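Local coordinates for protein beta-lactamase Rm3 (Uncultured bacterium, PDB 5IQK) that hydrolyses the beta-lactam ring of antibiotics as a subclass B3 metallo-beta-lactamase, probably by means of a zinc-bound water, at residues P54-I57 with A58-A62; D81-G84 with G85-E88; V97-P101 with S102-D106; H223-S227 with Q228-R232. All blocks are in the same frame, centred on the assembly; numbering follows the deposited sequence.

Contact 1. Residues P54-I57 with A58-A62; sequences PKII and ANIGA
I56 and I60 meet one turn apart on the inner side of helix 53-62, the connecting helix of a beta-alpha-beta unit between strands 42-45 and 70-74 of the metallo-beta-lactamase fold. From its root outward, I60 leans back over the preceding turn. I60 CB lies 3.6 Å from I57 O, and I60 CG1, which stands beside the backbone N (chi1 -67°), comes to 3.3 Å from I56 O. The tip, I60 CD1, then reaches the methyl branch of its partner, 4.0 Å from I56 CG2, so that the two isoleucines pass each other obliquely. Both are buried: I60 also packs on F65 and I67, and I56 on S33. Four successive i to i+4 backbone bonds set this spacing, among them I60 N to I56 O at 2.9 Å and G61 N to I57 O at 3.1 Å. I57 faces another way, onto L89 and R92 of helix 86-93. K55 points off the helix to a salt bridge with D13 and a hydrogen bond to N11 O. N59 lies against the same turn, N59 CG 3.2 Å from K55 O, while its ND2 hydrogen-bonds instead to V26 O.

Contact 2. Residues D81-G84 with G85-E88; sequences DHAG and GLAE. With ZN (zinc ion), chain D.
A83 and L86 close a type I beta turn directly behind the zinc ligands D81 and H82. In the metal's first shell, D81 OD2 and H82 NE2 each bind zinc at 2.0 Å, H223 supplies the third protein ligand, and waters 1 and 4 complete five ligands. With D81 CG set between its own backbone N and carbonyl carbon (chi1 55°), one carboxylate oxygen takes the metal while the other, D81 OD1, accepts a hydrogen bond from water 1 at 3.1 Å. That water lies at the edge of the H82 ring, in its plane.

Further out, the turn is fixed by L86 N bonding to A83 O at 3.1 Å, with the N-H coming from above the carbonyl plane. The side chains close over it: L86 CD1 rests 3.7 Å from A83 CB, and both residues pack on L107 of helix 101-109. Water 2 accepts from A87 N and lies within hydrogen-bonding distance of A83 O, while water 3 bridges G84 O and E88 N. Together with H77 and H79, D81 and H82 spell the HxHxDH zinc-binding motif of the metallo-beta-lactamase superfamily, and the Asp-His-His site is that of subclass B3.

Contact 3. Residues V97-P101 with S102-D106; sequences VAASP and SAALD
S100 reaches A103 through its hydroxyl where strand 96-99 gives way to helix 101-109, and S100 serves as the N-cap. The hydroxyl, turned between the backbone N and the carbonyl carbon (chi1 69°), points forward into the first turn of the helix, where S100 OG accepts from A103 N at 2.9 Å. The bond is fairly straight, with an N-H...O angle of 162°. S100 OG also lies 3.2 Å from A103 CB, so the methyl sits close alongside the capping oxygen. The main chain of the same serine closes the turn a second time: A104 N bonds to S100 O at 2.8 Å, nearly in line with the carbonyl.

On this buried side the packing is done by small groups. A99 CB lies 4.2 Å from A103 CB and 4.4 Å from A104 CB, so that one methyl from the end of the strand sits against two from the helix. A104 goes on to meet M131 and L133 of the neighbouring strand 131-133, while A103 packs on N75. The outer side is looser. P101, S102 and L105 are wholly or partly exposed, and the bond from L105 N to P101 O is long and weak at 3.4 Å. L105 CG lies 3.5 Å from P101 O, and the P101 ring packs on R135.

The hydroxyl of S100 is hydrogen-bonded to G158 O as well. Since that carbonyl can only accept, OG must spend its proton there while receiving the N-H of A103, and the two bonds together fix the rotation of the side chain and satisfy a buried polar group.

Contact 4. Residues H223-S227 with Q228-R232; sequences HPEAS and QLWQR. With ZN (zinc ion), chain D.
The indole of W230 meets P224, and the guanidinium of R232 meets S227, where the 3-10 segment 224-226 runs into helix 229-239. L229 CB lies over one face of the indole, toward its rim, and L229 CD1 sits 3.9 Å above one face of the R232 guanidinium. The ring of P224 meets the indole at a slant, with P224 CG 3.7 Å from W230 CZ2, while Y25 packs edge-to-face with W230 and NE1 bonds to K29 O. At the edge of the guanidinium lie two atoms of S227: OG, which hydrogen-bonds to S221 OG, lies in its plane, and S227 O accepts from R232 NH1 at 3.0 Å although somewhat tilted from that plane. NH1 also bonds to L219 O and NH2 to F244 O, so three carbonyls hold the group in place.

The backbone tightens the junction. Q228, at the N-cap, has a left-handed conformation (phi 55°, psi 40°), and Q228 N bonds to E225 O at 3.0 Å; L229 N makes a weaker bond to P224 O. P224 CB also touches L229 CD2 at 3.8 Å. The turn thus joins the helix to H223, which begins the segment as a ligand of the active-site zinc. The side chain of R232 bends at chi3 (68°) to reach back over the turn, bringing R232 CD to 3.3 Å from S227 O.

How the contacts relate
Along the chain the four contacts come in series, each local and ending before the next begins; none nests in or crosses another. Contact 1 lies within one helix, between strands 42-45 and 70-74. Contact 2 follows strand 70-74 and closes a beta turn, and its E88 packs against P54 of contact 1, bringing helices 53-62 and 86-93 together. The chain then enters strand 96-99 and contact 3, at the start of a helix that leads on to strand 131-133 at the edge of the seven-stranded sheet. Contact 4, also at a helix start, follows strand 218-221 of the five-stranded sheet. Its H223 shares a zinc ion and two waters with contact 2, so the metal ties the two sheet systems together.

Contact 1. Residues P54-I57 with A58-A62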
# COMPACT_ATOMS: atom_id res chain seq x y z
N PRO A 54 -15.82 -0.35 5.19
CA PRO A 54 -16.45 -0.14 6.50
C PRO A 54 -15.56 -0.50 7.68
O PRO A 54 -15.72 0.06 8.77
CB PRO A 54 -17.68 -1.05 6.46
CG PRO A 54 -17.87 -1.43 5.04
CD PRO A 54 -16.57 -1.31 4.36
N LYS A 55 -14.66 -1.45 7.48
CA LYS A 55 -13.76 -1.87 8.54
C LYS A 55 -12.73 -0.80 8.81
O LYS A 55 -12.43 -0.50 9.96
CB LYS A 55 -13.09 -3.19 8.18
CG LYS A 55 -14.07 -4.35 8.13
CD LYS A 55 -13.35 -5.69 8.13
CE LYS A 55 -14.32 -6.83 8.04
NZ LYS A 55 -13.66 -8.14 8.36
N ILE A 56 -12.18 -0.23 7.74
CA ILE A 56 -11.23 0.87 7.88
C ILE A 56 -11.85 2.06 8.60
O ILE A 56 -11.25 2.62 9.52
CB ILE A 56 -10.69 1.32 6.51
CG1 ILE A 56 -9.83 0.21 5.91
CG2 ILE A 56 -9.89 2.61 6.67
CD1 ILE A 56 -9.44 0.41 4.42
N ILE A 57 -13.06 2.43 8.19
CA ILE A 57 -13.79 3.54 8.82
C ILE A 57 -14.06 3.26 10.30
O ILE A 57 -13.86 4.14 11.13
CB ILE A 57 -15.11 3.81 8.08
CG1 ILE A 57 -14.81 4.36 6.67
CG2 ILE A 57 -16.00 4.77 8.87
CD1 ILE A 57 -16.02 4.53 5.79
N ALA A 58 -14.47 2.04 10.61
CA ALA A 58 -14.72 1.65 12.00
C ALA A 58 -13.43 1.74 12.81
O ALA A 58 -13.44 2.19 13.96
CB ALA A 58 -15.31 0.24 12.06
N ASN A 59 -12.33 1.32 12.19
CA ASN A 59 -11.02 1.35 12.82
C ASN A 59 -10.51 2.77 13.08
O ASN A 59 -9.87 3.02 14.10
CB ASN A 59 -9.98 0.58 11.98
CG ASN A 59 -10.14 -0.93 12.08
OD1 ASN A 59 -10.82 -1.43 12.97
ND2 ASN A 59 -9.48 -1.66 11.18
N ILE A 60 -10.77 3.69 12.15
CA ILE A 60 -10.40 5.08 12.34
C ILE A 60 -11.14 5.63 13.57
O ILE A 60 -10.54 6.28 14.42
CB ILE A 60 -10.72 5.94 11.10
CG1 ILE A 60 -9.82 5.52 9.93
CG2 ILE A 60 -10.57 7.44 11.39
CD1 ILE A 60 -10.21 6.15 8.61
N GLY A 61 -12.43 5.32 13.67
CA GLY A 61 -13.24 5.74 14.81
C GLY A 61 -12.78 5.15 16.13
O GLY A 61 -12.78 5.84 17.16
N ALA A 62 -12.41 3.88 16.12
CA ALA A 62 -12.00 3.18 17.33
C ALA A 62 -10.76 3.83 17.94
O ALA A 62 -10.57 3.80 19.15
CB ALA A 62 -11.75 1.71 17.04

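Contact 2. Residues D81-G84 with G85-E88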
# COMPACT_ATOMS: atom_id res chain seq x y z
N ASP A 81 -7.78 -5.30 -4.20
CA ASP A 81 -7.57 -5.48 -2.77
C ASP A 81 -6.87 -4.29 -2.11
O ASP A 81 -6.62 -4.33 -0.90
CB ASP A 81 -6.77 -6.77 -2.48
CG ASP A 81 -5.44 -6.82 -3.22
OD1 ASP A 81 -5.42 -6.43 -4.40
OD2 ASP A 81 -4.42 -7.26 -2.63
N HIS A 82 -6.56 -3.24 -2.89
CA HIS A 82 -6.02 -1.99 -2.33
C HIS A 82 -6.88 -0.79 -2.74
O HIS A 82 -6.96 0.22 -2.03
CB HIS A 82 -4.55 -1.80 -2.78
CG HIS A 82 -3.69 -2.98 -2.46
ND1 HIS A 82 -3.12 -3.16 -1.22
CD2 HIS A 82 -3.38 -4.08 -3.18
CE1 HIS A 82 -2.46 -4.31 -1.20
NE2 HIS A 82 -2.60 -4.89 -2.38
N ALA A 83 -7.54 -0.91 -3.88
CA ALA A 83 -8.30 0.20 -4.45
C ALA A 83 -9.81 0.01 -4.35
O ALA A 83 -10.56 0.96 -4.56
CB ALA A 83 -7.89 0.43 -5.92
N GLY A 84 -10.25 -1.21 -4.04
CA GLY A 84 -11.67 -1.53 -4.01
C GLY A 84 -12.49 -0.73 -3.01
O GLY A 84 -13.67 -0.45 -3.24
N GLY A 85 -11.89 -0.37 -1.88
CA GLY A 85 -12.60 0.37 -0.85
C GLY A 85 -12.53 1.87 -1.04
O GLY A 85 -13.13 2.63 -0.29
N LEU A 86 -11.79 2.31 -2.06
CA LEU A 86 -11.51 3.75 -2.22
C LEU A 86 -12.73 4.62 -2.51
O LEU A 86 -12.84 5.72 -1.98
CB LEU A 86 -10.49 3.96 -3.32
CG LEU A 86 -9.08 3.50 -2.99
CD1 LEU A 86 -8.17 3.75 -4.20
CD2 LEU A 86 -8.58 4.24 -1.76
N ALA A 87 -13.65 4.15 -3.35
CA ALA A 87 -14.84 4.94 -3.67
C ALA A 87 -15.65 5.29 -2.41
O ALA A 87 -16.13 6.42 -2.25
CB ALA A 87 -15.72 4.20 -4.66
N GLU A 88 -15.79 4.31 -1.51
CA GLU A 88 -16.56 4.54 -0.28
C GLU A 88 -15.84 5.48 0.67
O GLU A 88 -16.45 6.36 1.28
CB GLU A 88 -16.87 3.21 0.42
CG GLU A 88 -17.63 3.38 1.74
CD GLU A 88 -18.25 2.07 2.24
OE1 GLU A 88 -18.04 1.02 1.60
OE2 GLU A 88 -18.95 2.11 3.28
ZN ZN D . -2.51 -6.81 -2.94
O HOH W 1 -2.51 -7.38 -4.98
O HOH W 2 -13.09 2.00 -5.07
O HOH W 3 -15.67 1.43 -2.45
O HOH W 4 -0.41 -6.92 -4.06

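Contact 3. Residues V97-P101 with S102-D106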
# COMPACT_ATOMS: atom_id res chain seq x y z
N VAL A 97 -8.26 11.54 -4.01
CA VAL A 97 -7.42 10.35 -4.01
C VAL A 97 -6.20 10.58 -4.92
O VAL A 97 -6.34 11.00 -6.07
CB VAL A 97 -8.19 9.10 -4.49
CG1 VAL A 97 -7.25 7.96 -4.73
CG2 VAL A 97 -9.26 8.71 -3.48
N ALA A 98 -5.01 10.31 -4.40
CA ALA A 98 -3.81 10.43 -5.22
C ALA A 98 -3.29 9.05 -5.62
O ALA A 98 -3.17 8.15 -4.79
CB ALA A 98 -2.73 11.21 -4.48
N ALA A 99 -2.99 8.90 -6.91
CA ALA A 99 -2.52 7.63 -7.45
C ALA A 99 -1.62 7.91 -8.63
O ALA A 99 -1.68 9.00 -9.21
CB ALA A 99 -3.67 6.75 -7.85
N SER A 100 -0.82 6.93 -9.02
CA SER A 100 0.04 7.08 -10.20
C SER A 100 -0.81 7.23 -11.46
O SER A 100 -1.97 6.84 -11.48
CB SER A 100 0.98 5.87 -10.34
OG SER A 100 0.24 4.71 -10.70
N PRO A 101 -0.22 7.81 -12.51
CA PRO A 101 -0.96 7.91 -13.78
C PRO A 101 -1.50 6.56 -14.22
O PRO A 101 -2.66 6.46 -14.64
CB PRO A 101 0.10 8.44 -14.74
CG PRO A 101 0.97 9.28 -13.86
CD PRO A 101 1.05 8.55 -12.55
N SER A 102 -0.70 5.51 -14.08
CA SER A 102 -1.15 4.18 -14.50
C SER A 102 -2.24 3.63 -13.56
O SER A 102 -3.27 3.15 -14.02
CB SER A 102 0.02 3.21 -14.59
OG SER A 102 -0.44 1.89 -14.83
N ALA A 103 -2.02 3.69 -12.25
CA ALA A 103 -3.02 3.20 -11.30
C ALA A 103 -4.33 3.98 -11.42
O ALA A 103 -5.42 3.43 -11.27
CB ALA A 103 -2.49 3.26 -9.86
N ALA A 104 -4.23 5.28 -11.71
CA ALA A 104 -5.41 6.13 -11.79
C ALA A 104 -6.34 5.68 -12.91
O ALA A 104 -7.55 5.88 -12.84
CB ALA A 104 -5.02 7.58 -11.99
N LEU A 105 -5.76 5.11 -13.96
CA LEU A 105 -6.56 4.55 -15.04
C LEU A 105 -7.39 3.39 -14.52
O LEU A 105 -8.57 3.27 -14.84
CB LEU A 105 -5.68 4.11 -16.20
CG LEU A 105 -4.97 5.20 -16.99
CD1 LEU A 105 -4.04 4.55 -18.01
CD2 LEU A 105 -5.98 6.10 -17.68
N ASP A 106 -6.77 2.52 -13.72
CA ASP A 106 -7.51 1.41 -13.09
C ASP A 106 -8.62 1.94 -12.18
O ASP A 106 -9.77 1.49 -12.26
CB ASP A 106 -6.60 0.50 -12.26
CG ASP A 106 -5.45 -0.09 -13.06
OD1 ASP A 106 -5.52 -0.09 -14.30
OD2 ASP A 106 -4.49 -0.57 -12.42

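Contact 4. Residues H223-S227 with Q228-R232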
# COMPACT_ATOMS: atom_id res chain seq x y z
N HIS A 223 0.79 -5.55 1.78
CA HIS A 223 0.34 -6.77 2.46
C HIS A 223 1.17 -6.89 3.73
O HIS A 223 2.38 -7.13 3.65
CB HIS A 223 0.49 -8.00 1.55
CG HIS A 223 -0.51 -8.07 0.44
ND1 HIS A 223 -1.58 -8.94 0.44
CD2 HIS A 223 -0.60 -7.37 -0.72
CE1 HIS A 223 -2.29 -8.76 -0.66
NE2 HIS A 223 -1.71 -7.82 -1.38
N PRO A 224 0.55 -6.69 4.92
CA PRO A 224 1.30 -6.47 6.16
C PRO A 224 2.24 -7.62 6.55
O PRO A 224 3.31 -7.33 7.07
CB PRO A 224 0.19 -6.29 7.22
CG PRO A 224 -1.04 -6.89 6.62
CD PRO A 224 -0.91 -6.65 5.14
N GLU A 225 1.88 -8.88 6.30
CA GLU A 225 2.76 -9.98 6.69
C GLU A 225 4.09 -9.95 5.93
O GLU A 225 5.06 -10.55 6.37
CB GLU A 225 2.08 -11.34 6.49
CG GLU A 225 0.61 -11.28 6.15
CD GLU A 225 0.35 -10.80 4.73
OE1 GLU A 225 -0.46 -9.87 4.56
OE2 GLU A 225 0.97 -11.35 3.79
N ALA A 226 4.13 -9.26 4.79
CA ALA A 226 5.38 -9.16 4.02
C ALA A 226 6.41 -8.29 4.74
O ALA A 226 7.57 -8.23 4.34
CB ALA A 226 5.12 -8.63 2.62
N SER A 227 5.98 -7.59 5.78
CA SER A 227 6.93 -6.85 6.62
C SER A 227 6.85 -7.33 8.06
O SER A 227 7.26 -6.63 8.98
CB SER A 227 6.67 -5.34 6.55
OG SER A 227 5.40 -4.98 7.09
N GLN A 228 6.33 -8.55 8.24
CA GLN A 228 6.24 -9.20 9.56
C GLN A 228 5.51 -8.34 10.59
O GLN A 228 5.90 -8.28 11.77
CB GLN A 228 7.63 -9.54 10.09
CG GLN A 228 8.45 -10.45 9.17
CD GLN A 228 9.16 -9.65 8.09
OE1 GLN A 228 9.73 -8.59 8.36
NE2 GLN A 228 9.12 -10.15 6.85
N LEU A 229 4.43 -7.68 10.16
CA LEU A 229 3.77 -6.72 11.03
C LEU A 229 3.15 -7.39 12.25
O LEU A 229 3.09 -6.77 13.33
CB LEU A 229 2.70 -5.93 10.28
CG LEU A 229 2.08 -4.74 11.04
CD1 LEU A 229 3.16 -3.78 11.51
CD2 LEU A 229 1.06 -4.02 10.17
N TRP A 230 2.66 -8.62 12.11
CA TRP A 230 2.00 -9.25 13.25
C TRP A 230 3.00 -9.78 14.27
O TRP A 230 2.70 -9.78 15.47
CB TRP A 230 1.03 -10.34 12.76
CG TRP A 230 0.09 -9.82 11.73
CD1 TRP A 230 -0.29 -10.44 10.57
CD2 TRP A 230 -0.56 -8.52 11.71
NE1 TRP A 230 -1.14 -9.63 9.85
CE2 TRP A 230 -1.32 -8.45 10.53
CE3 TRP A 230 -0.59 -7.43 12.60
CZ2 TRP A 230 -2.09 -7.34 10.19
CZ3 TRP A 230 -1.35 -6.32 12.27
CH2 TRP A 230 -2.09 -6.28 11.07
N GLN A 231 4.18 -10.19 13.83
CA GLN A 231 5.25 -10.52 14.78
C GLN A 231 5.65 -9.25 15.55
O GLN A 231 5.81 -9.27 16.78
CB GLN A 231 6.48 -11.10 14.10
CG GLN A 231 6.26 -12.48 13.47
CD GLN A 231 5.81 -12.40 12.02
OE1 GLN A 231 5.12 -11.46 11.61
NE2 GLN A 231 6.22 -13.38 11.22
N ARG A 232 5.83 -8.17 14.80
CA ARG A 232 6.21 -6.87 15.36
C ARG A 232 5.16 -6.36 16.35
O ARG A 232 5.51 -5.89 17.45
CB ARG A 232 6.40 -5.87 14.20
CG ARG A 232 7.68 -6.16 13.43
CD ARG A 232 7.71 -5.51 12.04
NE ARG A 232 7.78 -4.06 12.02
CZ ARG A 232 7.32 -3.32 11.02
NH1 ARG A 232 6.73 -3.90 9.98
NH2 ARG A 232 7.43 -2.01 11.07
ZN ZN D . -2.51 -6.81 -2.94
O HOH W 4 -0.41 -6.92 -4.06
O HOH W 1 -2.51 -7.38 -4.98